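Local coordinates for protein phosphoglycerate dehydrogenase (Lactobacillus plantarum, PDB 3EVT) that probably catalyses the NAD-dependent oxidation of 3-phosphoglycerate to 3-phosphohydroxypyruvate, the reaction that leads into serine biosynthesis, at residues Leu223-Arg228 / Leu251-Pro256. Sequence-based numbering, arbitrary orientation.
Sequences LINIGR and LDVTEP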
ATOM      1  N   LEU A 223      16.619   5.324  -6.291  1.00 42.86           N
ATOM      2  CA  LEU A 223      17.275   4.035  -6.110  1.00 43.20           C
ATOM      3  C   LEU A 223      17.094   3.577  -4.685  1.00 42.58           C
ATOM      4  O   LEU A 223      17.314   4.371  -3.763  1.00 42.95           O
ATOM      5  CB  LEU A 223      18.775   4.092  -6.445  1.00 43.61           C
ATOM      6  CG  LEU A 223      19.519   2.773  -6.110  1.00 42.18           C
ATOM      7  CD1 LEU A 223      19.186   1.672  -7.153  1.00 44.36           C
ATOM      8  CD2 LEU A 223      21.004   3.039  -6.093  1.00 40.43           C
ATOM      9  N   ILE A 224      16.690   2.314  -4.489  1.00 41.86           N
ATOM     10  CA  ILE A 224      16.520   1.815  -3.134  1.00 41.92           C
ATOM     11  C   ILE A 224      17.293   0.539  -2.947  1.00 42.14           C
ATOM     12  O   ILE A 224      17.112  -0.395  -3.711  1.00 43.20           O
ATOM     13  CB  ILE A 224      15.028   1.587  -2.780  1.00 41.54           C
ATOM     14  CG1 ILE A 224      14.253   2.926  -2.872  1.00 41.19           C
ATOM     15  CG2 ILE A 224      14.929   0.968  -1.351  1.00 42.06           C
ATOM     16  CD1 ILE A 224      12.919   2.808  -3.393  1.00 37.72           C
ATOM     17  N   ASN A 225      18.127   0.469  -1.914  1.00 42.87           N
ATOM     18  CA  ASN A 225      18.934  -0.741  -1.691  1.00 43.22           C
ATOM     19  C   ASN A 225      18.557  -1.458  -0.414  1.00 43.19           C
ATOM     20  O   ASN A 225      18.798  -0.977   0.688  1.00 43.68           O
ATOM     21  CB  ASN A 225      20.461  -0.451  -1.665  1.00 43.23           C
ATOM     22  CG  ASN A 225      21.275  -1.730  -1.762  1.00 44.03           C
ATOM     23  OD1 ASN A 225      20.706  -2.815  -1.935  1.00 42.00           O
ATOM     24  ND2 ASN A 225      22.597  -1.619  -1.671  1.00 45.81           N
ATOM     25  N   ILE A 226      17.966  -2.629  -0.557  1.00 44.96           N
ATOM     26  CA  ILE A 226      17.652  -3.453   0.592  1.00 45.34           C
ATOM     27  C   ILE A 226      18.307  -4.806   0.305  1.00 46.22           C
ATOM     28  O   ILE A 226      17.897  -5.819   0.823  1.00 46.46           O
ATOM     29  CB  ILE A 226      16.127  -3.622   0.779  1.00 45.62           C
ATOM     30  CG1 ILE A 226      15.460  -3.942  -0.562  1.00 47.37           C
ATOM     31  CG2 ILE A 226      15.491  -2.371   1.409  1.00 43.00           C
ATOM     32  CD1 ILE A 226      14.213  -4.763  -0.442  1.00 50.38           C
ATOM     33  N   GLY A 227      19.315  -4.822  -0.565  1.00 47.48           N
ATOM     34  CA  GLY A 227      20.052  -6.058  -0.868  1.00 47.87           C
ATOM     35  C   GLY A 227      21.215  -6.039   0.091  1.00 48.71           C
ATOM     36  O   GLY A 227      20.995  -6.143   1.303  1.00 49.07           O
ATOM     37  N   ARG A 228      22.433  -5.873  -0.440  1.00 48.71           N
ATOM     38  CA  ARG A 228      23.657  -5.753   0.364  1.00 49.56           C
ATOM     39  C   ARG A 228      24.405  -4.510  -0.018  1.00 49.40           C
ATOM     40  O   ARG A 228      24.315  -4.032  -1.147  1.00 49.64           O
ATOM     41  CB  ARG A 228      24.598  -6.930   0.108  1.00 51.08           C
ATOM     42  CG  ARG A 228      23.894  -8.186  -0.236  1.00 53.97           C
ATOM     43  CD  ARG A 228      24.042  -9.165   0.890  1.00 63.00           C
ATOM     44  NE  ARG A 228      23.318  -8.681   2.043  1.00 68.81           N
ATOM     45  CZ  ARG A 228      23.847  -8.504   3.249  1.00 72.71           C
ATOM     46  NH1 ARG A 228      25.127  -8.798   3.479  1.00 74.38           N
ATOM     47  NH2 ARG A 228      23.077  -8.042   4.230  1.00 73.30           N
ATOM     48  N   LEU A 251      19.071   3.967   1.315  1.00 42.49           N
ATOM     49  CA  LEU A 251      19.905   2.776   1.490  1.00 43.26           C
ATOM     50  C   LEU A 251      19.688   2.241   2.889  1.00 42.91           C
ATOM     51  O   LEU A 251      19.934   2.941   3.853  1.00 42.69           O
ATOM     52  CB  LEU A 251      21.381   3.103   1.261  1.00 41.73           C
ATOM     53  CG  LEU A 251      21.698   4.004   0.085  1.00 43.60           C
ATOM     54  CD1 LEU A 251      23.188   4.480   0.226  1.00 43.71           C
ATOM     55  CD2 LEU A 251      21.395   3.250  -1.280  1.00 42.31           C
ATOM     56  N   ASP A 252      19.234   1.002   2.985  1.00 43.36           N
ATOM     57  CA  ASP A 252      19.096   0.366   4.285  1.00 43.89           C
ATOM     58  C   ASP A 252      20.309  -0.490   4.602  1.00 44.99           C
ATOM     59  O   ASP A 252      20.392  -1.049   5.694  1.00 43.57           O
ATOM     60  CB  ASP A 252      17.855  -0.538   4.338  1.00 43.62           C
ATOM     61  CG  ASP A 252      17.559  -1.027   5.750  1.00 43.33           C
ATOM     62  OD1 ASP A 252      17.501  -0.198   6.690  1.00 36.40           O
ATOM     63  OD2 ASP A 252      17.350  -2.238   5.925  1.00 43.95           O
ATOM     64  N   VAL A 253      21.200  -0.614   3.610  1.00 46.14           N
ATOM     65  CA  VAL A 253      22.501  -1.267   3.712  1.00 46.92           C
ATOM     66  C   VAL A 253      23.528  -0.392   2.992  1.00 48.65           C
ATOM     67  O   VAL A 253      23.199   0.363   2.055  1.00 48.85           O
ATOM     68  CB  VAL A 253      22.508  -2.653   3.079  1.00 46.80           C
ATOM     69  CG1 VAL A 253      21.625  -3.622   3.855  1.00 47.52           C
ATOM     70  CG2 VAL A 253      22.088  -2.570   1.628  1.00 44.42           C
ATOM     71  N   THR A 254      24.770  -0.467   3.449  1.00 49.45           N
ATOM     72  CA  THR A 254      25.825   0.400   2.940  1.00 51.03           C
ATOM     73  C   THR A 254      27.150  -0.378   2.814  1.00 52.75           C
ATOM     74  O   THR A 254      27.289  -1.487   3.364  1.00 52.77           O
ATOM     75  CB  THR A 254      25.959   1.691   3.792  1.00 50.87           C
ATOM     76  OG1 THR A 254      26.326   1.371   5.159  1.00 50.77           O
ATOM     77  CG2 THR A 254      24.618   2.393   3.801  1.00 50.90           C
ATOM     78  N   GLU A 255      28.070   0.171   2.009  1.00 55.23           N
ATOM     79  CA  GLU A 255      29.480  -0.264   1.963  1.00 56.89           C
ATOM     80  C   GLU A 255      30.384   0.936   2.228  1.00 57.20           C
ATOM     81  O   GLU A 255      30.527   1.796   1.359  1.00 57.86           O
ATOM     82  CB  GLU A 255      29.812  -0.768   0.591  1.00 57.40           C
ATOM     83  CG  GLU A 255      31.263  -0.950   0.365  1.00 60.27           C
ATOM     84  CD  GLU A 255      31.527  -1.548  -1.004  1.00 63.64           C
ATOM     85  OE1 GLU A 255      31.206  -0.903  -2.025  1.00 62.93           O
ATOM     86  OE2 GLU A 255      32.037  -2.686  -1.057  1.00 68.60           O
ATOM     87  N   PRO A 256      31.009   1.005   3.422  1.00 57.61           N
ATOM     88  CA  PRO A 256      31.026  -0.018   4.474  1.00 57.12           C
ATOM     89  C   PRO A 256      29.795   0.044   5.356  1.00 56.71           C
ATOM     90  O   PRO A 256      29.018   0.981   5.269  1.00 56.77           O
ATOM     91  CB  PRO A 256      32.261   0.373   5.308  1.00 57.66           C
ATOM     92  CG  PRO A 256      32.310   1.887   5.200  1.00 57.21           C
ATOM     93  CD  PRO A 256      31.787   2.208   3.796  1.00 57.07           C
TER
HETATM   94  O   HOH W   1      23.806   0.697  -0.605  1.00 46.12           O
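With CG anti to the backbone N (chi1 -167°), Asn-225 lays its amide against Val-253, whose CG1 is anti to the carbonyl carbon (chi1 -67°), which puts CG2 between backbone N and carbonyl carbon, facing the amide. The two side chains cross at about a right angle; CG2 of Val-253 lies 3.5 Å from ND2 of Asn-225 and is wedged against the carbonyl carbon of Arg-228, while CG1 rests on Gly-227 O at 3.6 Å. The amide is gripped at both ends. Its OD1 takes the Gly-227 N-H at 2.8 Å from above the carbonyl plane, an Asx turn, and a second bond from ND2 of Asn-197. ND2 gives one hydrogen to Arg-228 O at 3.0 Å, close to the amide plane, and the other to a water that in turn donates to Val-253 O. An alanine in place of Asn-225 would probably leave the Gly-227 N-H and Arg-228 O without these mates and free the turn to shift away from Val-253. All this happens where two neighbouring parallel strands of the Rossmann-type NAD-binding domain, 222-225 and 248-251, run out into loops. Asn-225 pairs with Leu-251 in parallel, and just beyond the strand Asp-252 N bonds to Asn-225 O at 3.1 Å. On the same face of the sheet, CB of Asn-225 packs on CD2 of Leu-251, while the Asp-252 carboxylate turns to Thr-274 OG1 and the backbone N atoms of Ile-277 and Ser-278.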